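Local coordinates for protein alpha-L-rhamnosidase (Klebsiella oxytoca, PDB 4XHC) that hydrolyses terminal alpha-L-rhamnosyl residues from glycosides, as a two-domain member of glycoside hydrolase family 78, at residues F358-Q362 / A462-L468; W430-W435 / L468-Y472; Y492-M496 / I507-A511; R426-W430 / P458-M463. All coordinates share one frame; numbering follows the deposited sequence.

In the fold
All four contacts lie in the six-hairpin glycosidase domain, and three use the region 458-472. Interactions 1 and 2 are about 8 Å apart between centres and share L468 of helix 466-478. Interaction 4, about 11 Å from interaction 1 between centres, shares A462 and M463 with it and W430 with interaction 2. Along the chain, interaction 4 falls within the span 358-468 of interaction 1, the segments of interactions 1 and 2 interleave, and interaction 3 follows, on helix 482-498. The centres of interactions 1 and 3 are about 12 Å apart; F508 and N464 join them. Interaction 1 ties the loop of F358 and W361, in the rhamnose pocket, to the start of helix 466-478.

Interaction 1: F358-Q362 / A462-L468; sequences FIDWQ and AMNTPYL. With RAM (alpha-L-rhamnopyranose), chain C.
The rings of F358 and Y467 meet with their planes at 46°, and Y467 CE2 comes to the F358 edge, 3.9 Å from F358 CE2. Over one face of F358 lies the rhamnose methyl carbon C6, offset toward the rim, and over the centre of the other lies the backbone N of D360. The Y467 ring in turn meets I359 O at its own edge. F358 CE1 lies over the centre of the W361 indole. At the edge of that indole, W361 NE1 donates to rhamnose O2 at 3.2 Å, and T465 CG2 also packs against the edge.

D360 carries most of the polar contact. With CG anti to the backbone N (chi1 -170°), its carboxylate reaches the start of helix 466-478. D360 OD2 uses its syn lone pair for N464 N at 2.9 Å, and the bond is nearly straight. D360 OD1 accepts from T465 OG1 at 2.7 Å, from above the carboxylate plane. T465 is the N-cap, and its OG1 also accepts from L468 N. One water donates to both D360 OD2 and A462 O.

Two amides extend the link. N464 ND2 donates to W361 O at 2.8 Å, in the plane of its own amide. Q362 NE2 donates to A462 O at 3.0 Å. The amide planes of Q362 and N464 stand 45° apart.

E506, D249, Y304, Y518 and H528 also hydrogen-bond the sugar. D360 and N464 sit behind this first shell and hold the loop to a capped helix start. F358 and W361 belong to the rhamnose pocket of this family 78 glycosidase, which the loop helps to line.

Interaction 2: W430-W435 / L468-Y472; sequences WASQIW and LRHHY
Two helices of the six-hairpin glycosidase domain, 430-438 and 466-478, pack here in an apolar helix-helix contact. The axes of the short segments 430-435 and 468-472 come within 9.7 Å, at 46° between their directions. No hydrogen bond joins the two segments; side chains make the contact.

I434 sits at the middle. I434 CG2 is anti to the backbone N and meets H471 CB at 3.6 Å. The other branch runs to I434 CD1, which packs on Y472 CB at 3.9 Å and lies near L468 CD1. I434 thus touches L468, H471 and Y472. Nearer the start of the helix, A431 CB touches L468 CD2 at 4.0 Å.

Aromatic pairs flank this core. The six-membered ring of W430 turns its edge to the face of Y472, with the planes at 88° and the centroids 5.2 Å apart. This is a T-shaped pair. The touching atom is W430 CZ3, which lies over the tyrosine ring toward its rim, near CE1 and CZ.

At the other end W435 meets H471. H471 ND1 is hydrogen-bonded to Y467 O, one turn back in its own helix, which fixes the rotation of the imidazole. H470 CD2 covers one face of that imidazole and the W435 indole lies over the opposite one. Helix 368-389 also packs on W435, through A370 and V374. The indole and imidazole planes are at 38°, an oblique pair, and W435 CZ2 comes to 3.5 Å from H471 CD2.

Interaction 3: Y492-M496 / I507-A511; sequences YWGAM and IFDPA
Y492 OH donates to F508 O at 2.7 Å. The hydroxyl lies in the carbonyl plane, on a lone pair of the oxygen. Y492 has CG anti to the backbone N (chi1 -174°), and this carries the phenol from the helix to the loop backbone. The F508 ring then lies partly over a face of Y492. CD2 of F508 is 3.5 Å from Y492 CE1, but the planes are at 36°, so the pair is oblique. P510 CD reaches the edge of the tyrosine ring, 3.8 Å from Y492 CE1.

The contact joins helix 482-498 to the loop 507-511 that follows it. In this loop D509 OD1 accepts from A511 N, an Asx turn. F508 also pairs with N464 through the backbone, which ties the loop to the chain leading into helix 466-478.

M496 covers one face of F508. M496 CG makes a CH-pi contact, 3.9 Å from the centroid of the F508 ring. M496 SD lies obliquely beside the ring, a Met-aromatic contact, and the bend at chi3 brings CE near F508 CD2. A495 CB meets the ring edge 4.1 Å from F508 CZ. On the opposite face of F508 lies P510 N, offset toward the rim.

Interaction 4: R426-W430 / P458-M463; sequences RQVSW and PPAVAM
W430 CB packs on M463 CG at 3.9 Å, at the root of a side chain that extends into the segment 458-463. CG stands anti to the carbonyl carbon (chi1 -81°), and this turns the indole toward the prolines. Next along the ring, CD1 lies close to P459 CB and to V461 O, which sits at the ring edge. W430 NE1 donates to P459 O, a weak and bent bond of 3.4 Å. Farther out, W430 CZ2 meets P458 CB at 4.0 Å. On the other side of the six-membered ring, W430 CE3 has M463 CE 3.6 Å away, over the face as a CH-pi contact. M463 SD adds an oblique Met-aromatic contact. On the opposite face P459 CD makes a CH-pi contact, 4.0 Å from the centroid of the five-membered ring of W430.

W430 N donates to V461 O at 3.2 Å, almost straight and nearly along the C=O axis. Beside it S429 and V461 form a single beta bridge, with the CB atoms of S429 and V461 3.9 Å apart. V461 CG2 rests against the amide of Q427, whose NE2 is bound to S364 O. S429, whose OG meets S432 OG, is the N-cap of helix 430-438, so the bridge joins a capped helix start to the loop between helices 444-456 and 466-478.

Interaction 1: F358-Q362 / A462-L468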
loop_
_atom_site.group_PDB
_atom_site.type_symbol
_atom_site.label_atom_id
_atom_site.label_comp_id
_atom_site.label_asym_id
_atom_site.label_seq_id
_atom_site.Cartn_x
_atom_site.Cartn_y
_atom_site.Cartn_z
ATOM N N PHE A 358 -20.092 15.864 27.179
ATOM C CA PHE A 358 -19.167 14.727 27.247
ATOM C C PHE A 358 -18.915 14.163 28.653
ATOM O O PHE A 358 -19.343 13.057 28.956
ATOM C CB PHE A 358 -17.827 15.030 26.574
ATOM C CG PHE A 358 -16.833 13.929 26.765
ATOM C CD1 PHE A 358 -17.095 12.662 26.268
ATOM C CD2 PHE A 358 -15.675 14.132 27.496
ATOM C CE1 PHE A 358 -16.205 11.627 26.464
ATOM C CE2 PHE A 358 -14.777 13.091 27.700
ATOM C CZ PHE A 358 -15.043 11.839 27.181
ATOM N N ILE A 359 -18.180 14.905 29.479
ATOM C CA ILE A 359 -17.862 14.511 30.867
ATOM C C ILE A 359 -16.885 13.341 31.024
ATOM O O ILE A 359 -15.856 13.504 31.675
ATOM C CB ILE A 359 -19.121 14.205 31.695
ATOM C CG1 ILE A 359 -20.164 15.327 31.546
ATOM C CG2 ILE A 359 -18.755 13.988 33.155
ATOM C CD1 ILE A 359 -19.714 16.699 32.001
ATOM N N ASP A 360 -17.206 12.173 30.474
ATOM C CA ASP A 360 -16.315 10.988 30.545
ATOM C C ASP A 360 -16.760 9.960 29.509
ATOM O O ASP A 360 -17.851 10.061 28.959
ATOM C CB ASP A 360 -16.361 10.371 31.953
ATOM C CG ASP A 360 -15.283 9.290 32.194
ATOM O OD1 ASP A 360 -14.321 9.171 31.403
ATOM O OD2 ASP A 360 -15.388 8.559 33.211
ATOM N N TRP A 361 -15.901 8.996 29.209
ATOM C CA TRP A 361 -16.280 7.855 28.356
ATOM C C TRP A 361 -16.940 6.761 29.196
ATOM O O TRP A 361 -16.314 5.760 29.563
ATOM C CB TRP A 361 -15.071 7.303 27.595
ATOM C CG TRP A 361 -14.788 8.061 26.353
ATOM C CD1 TRP A 361 -13.658 8.756 26.054
ATOM C CD2 TRP A 361 -15.667 8.223 25.240
ATOM N NE1 TRP A 361 -13.773 9.339 24.810
ATOM C CE2 TRP A 361 -14.999 9.027 24.289
ATOM C CE3 TRP A 361 -16.955 7.763 24.950
ATOM C CZ2 TRP A 361 -15.584 9.381 23.067
ATOM C CZ3 TRP A 361 -17.537 8.119 23.750
ATOM C CH2 TRP A 361 -16.853 8.918 22.819
ATOM N N GLN A 362 -18.211 6.983 29.507
ATOM C CA GLN A 362 -18.969 6.111 30.401
ATOM C C GLN A 362 -20.420 6.072 29.919
ATOM O O GLN A 362 -21.232 6.905 30.282
ATOM C CB GLN A 362 -18.862 6.654 31.831
ATOM C CG GLN A 362 -19.722 5.952 32.870
ATOM C CD GLN A 362 -19.385 4.499 33.034
ATOM O OE1 GLN A 362 -19.844 3.661 32.274
ATOM N NE2 GLN A 362 -18.560 4.197 34.028
ATOM N N ALA A 462 -18.374 4.475 37.896
ATOM C CA ALA A 462 -16.971 4.788 38.114
ATOM C C ALA A 462 -16.390 5.665 37.017
ATOM O O ALA A 462 -17.029 5.891 35.985
ATOM C CB ALA A 462 -16.172 3.501 38.219
ATOM N N MET A 463 -15.173 6.149 37.274
ATOM C CA MET A 463 -14.411 6.942 36.320
ATOM C C MET A 463 -13.643 6.032 35.352
ATOM O O MET A 463 -13.033 5.051 35.780
ATOM C CB MET A 463 -13.400 7.809 37.063
ATOM C CG MET A 463 -13.995 8.715 38.137
ATOM S SD MET A 463 -12.740 9.700 38.983
ATOM C CE MET A 463 -12.148 8.492 40.167
ATOM N N ASN A 464 -13.664 6.362 34.063
ATOM C CA ASN A 464 -13.009 5.536 33.051
ATOM C C ASN A 464 -11.786 6.161 32.392
ATOM O O ASN A 464 -11.112 5.487 31.624
ATOM C CB ASN A 464 -14.002 5.175 31.948
ATOM C CG ASN A 464 -14.906 4.017 32.318
ATOM O OD1 ASN A 464 -14.690 3.314 33.309
ATOM N ND2 ASN A 464 -15.943 3.816 31.516
ATOM N N THR A 465 -11.484 7.426 32.666
ATOM C CA THR A 465 -10.380 8.091 31.972
ATOM C C THR A 465 -9.501 8.917 32.909
ATOM O O THR A 465 -9.967 9.422 33.924
ATOM C CB THR A 465 -10.901 9.019 30.857
ATOM O OG1 THR A 465 -11.771 10.010 31.417
ATOM C CG2 THR A 465 -11.655 8.222 29.817
ATOM N N PRO A 466 -8.213 9.055 32.574
ATOM C CA PRO A 466 -7.417 9.995 33.335
ATOM C C PRO A 466 -7.912 11.441 33.183
ATOM O O PRO A 466 -7.572 12.290 34.000
ATOM C CB PRO A 466 -6.016 9.828 32.745
ATOM C CG PRO A 466 -6.016 8.485 32.121
ATOM C CD PRO A 466 -7.400 8.313 31.601
ATOM N N TYR A 467 -8.698 11.718 32.146
ATOM C CA TYR A 467 -9.354 13.027 31.990
ATOM C C TYR A 467 -10.241 13.357 33.198
ATOM O O TYR A 467 -10.120 14.426 33.791
ATOM C CB TYR A 467 -10.191 13.040 30.701
ATOM C CG TYR A 467 -10.996 14.293 30.461
ATOM C CD1 TYR A 467 -10.382 15.463 30.065
ATOM C CD2 TYR A 467 -12.374 14.292 30.597
ATOM C CE1 TYR A 467 -11.104 16.621 29.829
ATOM C CE2 TYR A 467 -13.112 15.439 30.365
ATOM C CZ TYR A 467 -12.470 16.611 29.981
ATOM O OH TYR A 467 -13.188 17.771 29.737
ATOM N N LEU A 468 -11.131 12.436 33.556
ATOM C CA LEU A 468 -12.013 12.656 34.693
ATOM C C LEU A 468 -11.243 12.576 35.998
ATOM O O LEU A 468 -11.560 13.273 36.954
ATOM C CB LEU A 468 -13.173 11.665 34.706
ATOM C CG LEU A 468 -14.215 11.890 35.801
ATOM C CD1 LEU A 468 -14.691 13.330 35.799
ATOM C CD2 LEU A 468 -15.393 10.955 35.606
HETATM C C1 RAM C . -12.737 11.148 21.824
HETATM C C2 RAM C . -11.319 11.415 22.287
HETATM C C3 RAM C . -11.124 12.887 22.597
HETATM C C4 RAM C . -12.342 13.408 23.340
HETATM C C5 RAM C . -13.534 13.387 22.397
HETATM C C6 RAM C . -14.846 13.145 23.099
HETATM O O1 RAM C . -12.685 10.261 20.777
HETATM O O2 RAM C . -11.137 10.666 23.478
HETATM O O3 RAM C . -9.952 13.088 23.388
HETATM O O4 RAM C . -12.125 14.737 23.776
HETATM O O5 RAM C . -13.367 12.353 21.403
HETATM O O HOH W 1 -17.554 8.289 34.867
#

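Interaction 2: W430-W435 / L468-Y472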
loop_
_atom_site.group_PDB
_atom_site.type_symbol
_atom_site.label_atom_id
_atom_site.label_comp_id
_atom_site.label_asym_id
_atom_site.label_seq_id
_atom_site.Cartn_x
_atom_site.Cartn_y
_atom_site.Cartn_z
ATOM N N TRP A 430 -19.528 9.207 40.344
ATOM C CA TRP A 430 -18.354 9.969 40.777
ATOM C C TRP A 430 -18.343 11.343 40.116
ATOM O O TRP A 430 -17.984 12.338 40.746
ATOM C CB TRP A 430 -17.057 9.250 40.411
ATOM C CG TRP A 430 -16.666 8.172 41.337
ATOM C CD1 TRP A 430 -17.238 6.945 41.446
ATOM C CD2 TRP A 430 -15.590 8.197 42.272
ATOM N NE1 TRP A 430 -16.593 6.206 42.398
ATOM C CE2 TRP A 430 -15.574 6.952 42.919
ATOM C CE3 TRP A 430 -14.641 9.152 42.631
ATOM C CZ2 TRP A 430 -14.648 6.632 43.899
ATOM C CZ3 TRP A 430 -13.713 8.831 43.610
ATOM C CH2 TRP A 430 -13.725 7.574 44.231
ATOM N N ALA A 431 -18.720 11.389 38.844
ATOM C CA ALA A 431 -18.622 12.615 38.074
ATOM C C ALA A 431 -19.452 13.759 38.685
ATOM O O ALA A 431 -18.972 14.882 38.830
ATOM C CB ALA A 431 -19.041 12.352 36.639
ATOM N N SER A 432 -20.687 13.464 39.053
ATOM C CA SER A 432 -21.553 14.455 39.671
ATOM C C SER A 432 -20.889 15.120 40.869
ATOM O O SER A 432 -20.937 16.338 41.007
ATOM C CB SER A 432 -22.866 13.811 40.122
ATOM O OG SER A 432 -23.548 13.212 39.036
ATOM N N GLN A 433 -20.263 14.322 41.729
ATOM C CA GLN A 433 -19.681 14.846 42.973
ATOM C C GLN A 433 -18.474 15.719 42.665
ATOM O O GLN A 433 -18.302 16.793 43.229
ATOM C CB GLN A 433 -19.236 13.720 43.905
ATOM C CG GLN A 433 -20.171 12.526 43.978
ATOM C CD GLN A 433 -21.621 12.921 44.145
ATOM O OE1 GLN A 433 -21.935 13.832 44.906
ATOM N NE2 GLN A 433 -22.512 12.230 43.444
ATOM N N ILE A 434 -17.636 15.239 41.759
ATOM C CA ILE A 434 -16.398 15.925 41.405
ATOM C C ILE A 434 -16.707 17.316 40.863
ATOM O O ILE A 434 -16.107 18.298 41.299
ATOM C CB ILE A 434 -15.599 15.103 40.362
ATOM C CG1 ILE A 434 -15.052 13.822 41.001
ATOM C CG2 ILE A 434 -14.450 15.911 39.785
ATOM C CD1 ILE A 434 -14.612 12.773 40.004
ATOM N N TRP A 435 -17.648 17.388 39.923
ATOM C CA TRP A 435 -17.928 18.643 39.234
ATOM C C TRP A 435 -18.679 19.637 40.099
ATOM O O TRP A 435 -18.424 20.834 40.017
ATOM C CB TRP A 435 -18.662 18.411 37.908
ATOM C CG TRP A 435 -17.714 18.224 36.793
ATOM C CD1 TRP A 435 -17.442 17.062 36.118
ATOM C CD2 TRP A 435 -16.852 19.217 36.242
ATOM N NE1 TRP A 435 -16.477 17.284 35.167
ATOM C CE2 TRP A 435 -16.094 18.597 35.223
ATOM C CE3 TRP A 435 -16.636 20.570 36.515
ATOM C CZ2 TRP A 435 -15.140 19.294 34.469
ATOM C CZ3 TRP A 435 -15.683 21.266 35.764
ATOM C CH2 TRP A 435 -14.950 20.626 34.756
ATOM N N LEU A 468 -11.131 12.436 33.556
ATOM C CA LEU A 468 -12.013 12.656 34.693
ATOM C C LEU A 468 -11.243 12.576 35.998
ATOM O O LEU A 468 -11.560 13.273 36.954
ATOM C CB LEU A 468 -13.173 11.665 34.706
ATOM C CG LEU A 468 -14.215 11.890 35.801
ATOM C CD1 LEU A 468 -14.691 13.330 35.799
ATOM C CD2 LEU A 468 -15.393 10.955 35.606
ATOM N N ARG A 469 -10.225 11.735 36.042
ATOM C CA ARG A 469 -9.415 11.613 37.247
ATOM C C ARG A 469 -8.675 12.897 37.550
ATOM O O ARG A 469 -8.481 13.234 38.709
ATOM C CB ARG A 469 -8.410 10.485 37.091
ATOM C CG ARG A 469 -9.063 9.118 37.037
ATOM C CD ARG A 469 -8.820 8.356 38.316
ATOM N NE ARG A 469 -9.398 7.022 38.257
ATOM C CZ ARG A 469 -9.259 6.117 39.220
ATOM N NH1 ARG A 469 -8.557 6.419 40.301
ATOM N NH2 ARG A 469 -9.801 4.913 39.102
ATOM N N HIS A 470 -8.252 13.606 36.511
ATOM C CA HIS A 470 -7.627 14.910 36.697
ATOM C C HIS A 470 -8.480 15.796 37.587
ATOM O O HIS A 470 -7.967 16.488 38.465
ATOM C CB HIS A 470 -7.430 15.610 35.357
ATOM C CG HIS A 470 -7.228 17.086 35.480
ATOM N ND1 HIS A 470 -5.992 17.646 35.716
ATOM C CD2 HIS A 470 -8.103 18.114 35.413
ATOM C CE1 HIS A 470 -6.114 18.957 35.784
ATOM N NE2 HIS A 470 -7.385 19.266 35.603
ATOM N N HIS A 471 -9.782 15.775 37.346
ATOM C CA HIS A 471 -10.702 16.632 38.076
ATOM C C HIS A 471 -10.895 16.170 39.508
ATOM O O HIS A 471 -11.052 16.987 40.403
ATOM C CB HIS A 471 -12.027 16.735 37.321
ATOM C CG HIS A 471 -11.873 17.340 35.963
ATOM N ND1 HIS A 471 -11.567 16.586 34.851
ATOM C CD2 HIS A 471 -11.925 18.627 35.544
ATOM C CE1 HIS A 471 -11.463 17.380 33.801
ATOM N NE2 HIS A 471 -11.668 18.622 34.197
ATOM N N TYR A 472 -10.866 14.861 39.714
ATOM C CA TYR A 472 -10.876 14.282 41.052
ATOM C C TYR A 472 -9.690 14.803 41.864
ATOM O O TYR A 472 -9.837 15.188 43.028
ATOM C CB TYR A 472 -10.846 12.759 40.941
ATOM C CG TYR A 472 -10.764 12.015 42.247
ATOM C CD1 TYR A 472 -11.599 12.331 43.311
ATOM C CD2 TYR A 472 -9.871 10.960 42.401
ATOM C CE1 TYR A 472 -11.525 11.636 44.503
ATOM C CE2 TYR A 472 -9.795 10.256 43.591
ATOM C CZ TYR A 472 -10.622 10.604 44.635
ATOM O OH TYR A 472 -10.533 9.904 45.807
#

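Interaction 3: Y492-M496 / I507-A511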
loop_
_atom_site.group_PDB
_atom_site.type_symbol
_atom_site.label_atom_id
_atom_site.label_comp_id
_atom_site.label_asym_id
_atom_site.label_seq_id
_atom_site.Cartn_x
_atom_site.Cartn_y
_atom_site.Cartn_z
ATOM N N TYR A 492 -2.921 5.693 40.732
ATOM C CA TYR A 492 -3.504 5.617 39.393
ATOM C C TYR A 492 -2.451 5.723 38.276
ATOM O O TYR A 492 -2.225 4.760 37.555
ATOM C CB TYR A 492 -4.572 6.697 39.245
ATOM C CG TYR A 492 -5.365 6.659 37.960
ATOM C CD1 TYR A 492 -6.293 5.664 37.720
ATOM C CD2 TYR A 492 -5.210 7.656 37.000
ATOM C CE1 TYR A 492 -7.027 5.644 36.548
ATOM C CE2 TYR A 492 -5.943 7.645 35.826
ATOM C CZ TYR A 492 -6.847 6.638 35.603
ATOM O OH TYR A 492 -7.569 6.660 34.431
ATOM N N TRP A 493 -1.804 6.877 38.137
ATOM C CA TRP A 493 -0.780 7.051 37.097
ATOM C C TRP A 493 0.460 6.182 37.333
ATOM O O TRP A 493 1.087 5.731 36.380
ATOM C CB TRP A 493 -0.366 8.511 36.977
ATOM C CG TRP A 493 -1.352 9.383 36.243
ATOM C CD1 TRP A 493 -1.356 9.658 34.918
ATOM C CD2 TRP A 493 -2.441 10.114 36.805
ATOM N NE1 TRP A 493 -2.387 10.500 34.609
ATOM C CE2 TRP A 493 -3.063 10.805 35.753
ATOM C CE3 TRP A 493 -2.949 10.258 38.102
ATOM C CZ2 TRP A 493 -4.168 11.626 35.950
ATOM C CZ3 TRP A 493 -4.056 11.069 38.300
ATOM C CH2 TRP A 493 -4.656 11.737 37.226
ATOM N N GLY A 494 0.808 5.935 38.593
ATOM C CA GLY A 494 1.893 5.002 38.913
ATOM C C GLY A 494 1.639 3.577 38.440
ATOM O O GLY A 494 2.577 2.836 38.123
ATOM N N ALA A 495 0.362 3.193 38.397
ATOM C CA ALA A 495 -0.040 1.882 37.873
ATOM C C ALA A 495 0.283 1.755 36.388
ATOM O O ALA A 495 0.784 0.720 35.955
ATOM C CB ALA A 495 -1.519 1.635 38.110
ATOM N N MET A 496 0.004 2.807 35.621
ATOM C CA MET A 496 0.343 2.830 34.199
ATOM C C MET A 496 1.849 2.771 34.004
ATOM O O MET A 496 2.337 2.049 33.134
ATOM C CB MET A 496 -0.246 4.066 33.510
ATOM C CG MET A 496 -1.733 3.928 33.199
ATOM S SD MET A 496 -2.428 5.302 32.254
ATOM C CE MET A 496 -2.538 6.553 33.521
ATOM N N ILE A 507 -7.563 5.936 27.736
ATOM C CA ILE A 507 -8.538 5.210 28.549
ATOM C C ILE A 507 -7.827 4.401 29.635
ATOM O O ILE A 507 -6.857 3.713 29.342
ATOM C CB ILE A 507 -9.319 4.196 27.665
ATOM C CG1 ILE A 507 -9.941 4.878 26.437
ATOM C CG2 ILE A 507 -10.369 3.452 28.474
ATOM C CD1 ILE A 507 -10.900 6.005 26.747
ATOM N N PHE A 508 -8.302 4.469 30.878
ATOM C CA PHE A 508 -7.777 3.595 31.947
ATOM C C PHE A 508 -8.706 3.436 33.169
ATOM O O PHE A 508 -8.865 4.352 33.989
ATOM C CB PHE A 508 -6.369 4.049 32.390
ATOM C CG PHE A 508 -5.711 3.123 33.388
ATOM C CD1 PHE A 508 -5.720 1.740 33.202
ATOM C CD2 PHE A 508 -5.070 3.634 34.508
ATOM C CE1 PHE A 508 -5.125 0.895 34.122
ATOM C CE2 PHE A 508 -4.474 2.789 35.432
ATOM C CZ PHE A 508 -4.499 1.419 35.238
ATOM N N ASP A 509 -9.331 2.268 33.260
ATOM C CA ASP A 509 -10.090 1.845 34.439
ATOM C C ASP A 509 -9.299 0.691 35.065
ATOM O O ASP A 509 -9.263 -0.399 34.497
ATOM C CB ASP A 509 -11.494 1.381 34.018
ATOM C CG ASP A 509 -12.298 0.776 35.165
ATOM O OD1 ASP A 509 -11.872 0.861 36.342
ATOM O OD2 ASP A 509 -13.377 0.211 34.872
ATOM N N PRO A 510 -8.650 0.926 36.224
ATOM C CA PRO A 510 -7.804 -0.088 36.875
ATOM C C PRO A 510 -8.468 -1.438 37.056
ATOM O O PRO A 510 -7.808 -2.455 36.927
ATOM C CB PRO A 510 -7.510 0.528 38.237
ATOM C CG PRO A 510 -7.557 1.997 37.995
ATOM C CD PRO A 510 -8.553 2.233 36.897
ATOM N N ALA A 511 -9.767 -1.436 37.341
ATOM C CA ALA A 511 -10.526 -2.676 37.527
ATOM C C ALA A 511 -10.792 -3.444 36.223
ATOM O O ALA A 511 -11.050 -4.642 36.280
ATOM C CB ALA A 511 -11.839 -2.390 38.241
#

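Interaction 4: R426-W430 / P458-M463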
loop_
_atom_site.group_PDB
_atom_site.type_symbol
_atom_site.label_atom_id
_atom_site.label_comp_id
_atom_site.label_asym_id
_atom_site.label_seq_id
_atom_site.Cartn_x
_atom_site.Cartn_y
_atom_site.Cartn_z
ATOM N N ARG A 426 -32.335 9.445 39.556
ATOM C CA ARG A 426 -31.550 9.804 40.748
ATOM C C ARG A 426 -30.290 8.962 40.910
ATOM O O ARG A 426 -30.015 8.410 41.981
ATOM C CB ARG A 426 -32.418 9.742 42.021
ATOM C CG ARG A 426 -33.582 10.727 42.035
ATOM C CD ARG A 426 -34.484 10.528 43.245
ATOM N NE ARG A 426 -33.787 10.865 44.487
ATOM C CZ ARG A 426 -33.589 12.101 44.946
ATOM N NH1 ARG A 426 -34.043 13.160 44.276
ATOM N NH2 ARG A 426 -32.921 12.278 46.084
ATOM N N GLN A 427 -29.527 8.899 39.829
ATOM C CA GLN A 427 -28.272 8.146 39.782
ATOM C C GLN A 427 -27.178 8.825 40.590
ATOM O O GLN A 427 -27.082 10.043 40.580
ATOM C CB GLN A 427 -27.796 8.024 38.332
ATOM C CG GLN A 427 -26.657 7.042 38.120
ATOM C CD GLN A 427 -25.982 7.202 36.771
ATOM O OE1 GLN A 427 -25.347 8.213 36.503
ATOM N NE2 GLN A 427 -26.113 6.203 35.922
ATOM N N VAL A 428 -26.348 8.013 41.246
ATOM C CA VAL A 428 -25.188 8.474 42.003
ATOM C C VAL A 428 -23.887 8.076 41.289
ATOM O O VAL A 428 -23.548 6.880 41.191
ATOM C CB VAL A 428 -25.189 7.872 43.421
ATOM C CG1 VAL A 428 -24.030 8.420 44.241
ATOM C CG2 VAL A 428 -26.507 8.162 44.119
ATOM N N SER A 429 -23.157 9.078 40.808
ATOM C CA SER A 429 -21.916 8.855 40.062
ATOM C C SER A 429 -20.749 9.577 40.717
ATOM O O SER A 429 -20.951 10.449 41.561
ATOM C CB SER A 429 -22.069 9.353 38.621
ATOM O OG SER A 429 -22.242 10.769 38.551
ATOM N N TRP A 430 -19.528 9.207 40.344
ATOM C CA TRP A 430 -18.354 9.969 40.777
ATOM C C TRP A 430 -18.343 11.343 40.116
ATOM O O TRP A 430 -17.984 12.338 40.746
ATOM C CB TRP A 430 -17.057 9.250 40.411
ATOM C CG TRP A 430 -16.666 8.172 41.337
ATOM C CD1 TRP A 430 -17.238 6.945 41.446
ATOM C CD2 TRP A 430 -15.590 8.197 42.272
ATOM N NE1 TRP A 430 -16.593 6.206 42.398
ATOM C CE2 TRP A 430 -15.574 6.952 42.919
ATOM C CE3 TRP A 430 -14.641 9.152 42.631
ATOM C CZ2 TRP A 430 -14.648 6.632 43.899
ATOM C CZ3 TRP A 430 -13.713 8.831 43.610
ATOM C CH2 TRP A 430 -13.725 7.574 44.231
ATOM N N PRO A 458 -17.728 4.633 48.005
ATOM C CA PRO A 458 -17.627 4.898 46.568
ATOM C C PRO A 458 -18.932 4.661 45.766
ATOM O O PRO A 458 -19.511 3.575 45.860
ATOM C CB PRO A 458 -16.528 3.922 46.104
ATOM C CG PRO A 458 -15.931 3.315 47.332
ATOM C CD PRO A 458 -16.961 3.432 48.403
ATOM N N PRO A 459 -19.388 5.670 44.993
ATOM C CA PRO A 459 -20.490 5.564 44.038
ATOM C C PRO A 459 -20.324 4.435 43.031
ATOM O O PRO A 459 -19.216 4.047 42.700
ATOM C CB PRO A 459 -20.448 6.909 43.291
ATOM C CG PRO A 459 -19.888 7.859 44.279
ATOM C CD PRO A 459 -18.898 7.055 45.082
ATOM N N ALA A 460 -21.447 3.978 42.498
ATOM C CA ALA A 460 -21.469 2.830 41.603
ATOM C C ALA A 460 -20.879 3.132 40.219
ATOM O O ALA A 460 -20.251 2.270 39.615
ATOM C CB ALA A 460 -22.904 2.317 41.468
ATOM N N VAL A 461 -21.129 4.328 39.693
ATOM C CA VAL A 461 -20.738 4.645 38.322
ATOM C C VAL A 461 -19.348 5.263 38.333
ATOM O O VAL A 461 -19.173 6.433 38.717
ATOM C CB VAL A 461 -21.750 5.590 37.641
ATOM C CG1 VAL A 461 -21.281 5.957 36.235
ATOM C CG2 VAL A 461 -23.121 4.939 37.581
ATOM N N ALA A 462 -18.374 4.475 37.896
ATOM C CA ALA A 462 -16.971 4.788 38.114
ATOM C C ALA A 462 -16.390 5.665 37.017
ATOM O O ALA A 462 -17.029 5.891 35.985
ATOM C CB ALA A 462 -16.172 3.501 38.219
ATOM N N MET A 463 -15.173 6.149 37.274
ATOM C CA MET A 463 -14.411 6.942 36.320
ATOM C C MET A 463 -13.643 6.032 35.352
ATOM O O MET A 463 -13.033 5.051 35.780
ATOM C CB MET A 463 -13.400 7.809 37.063
ATOM C CG MET A 463 -13.995 8.715 38.137
ATOM S SD MET A 463 -12.740 9.700 38.983
ATOM C CE MET A 463 -12.148 8.492 40.167
#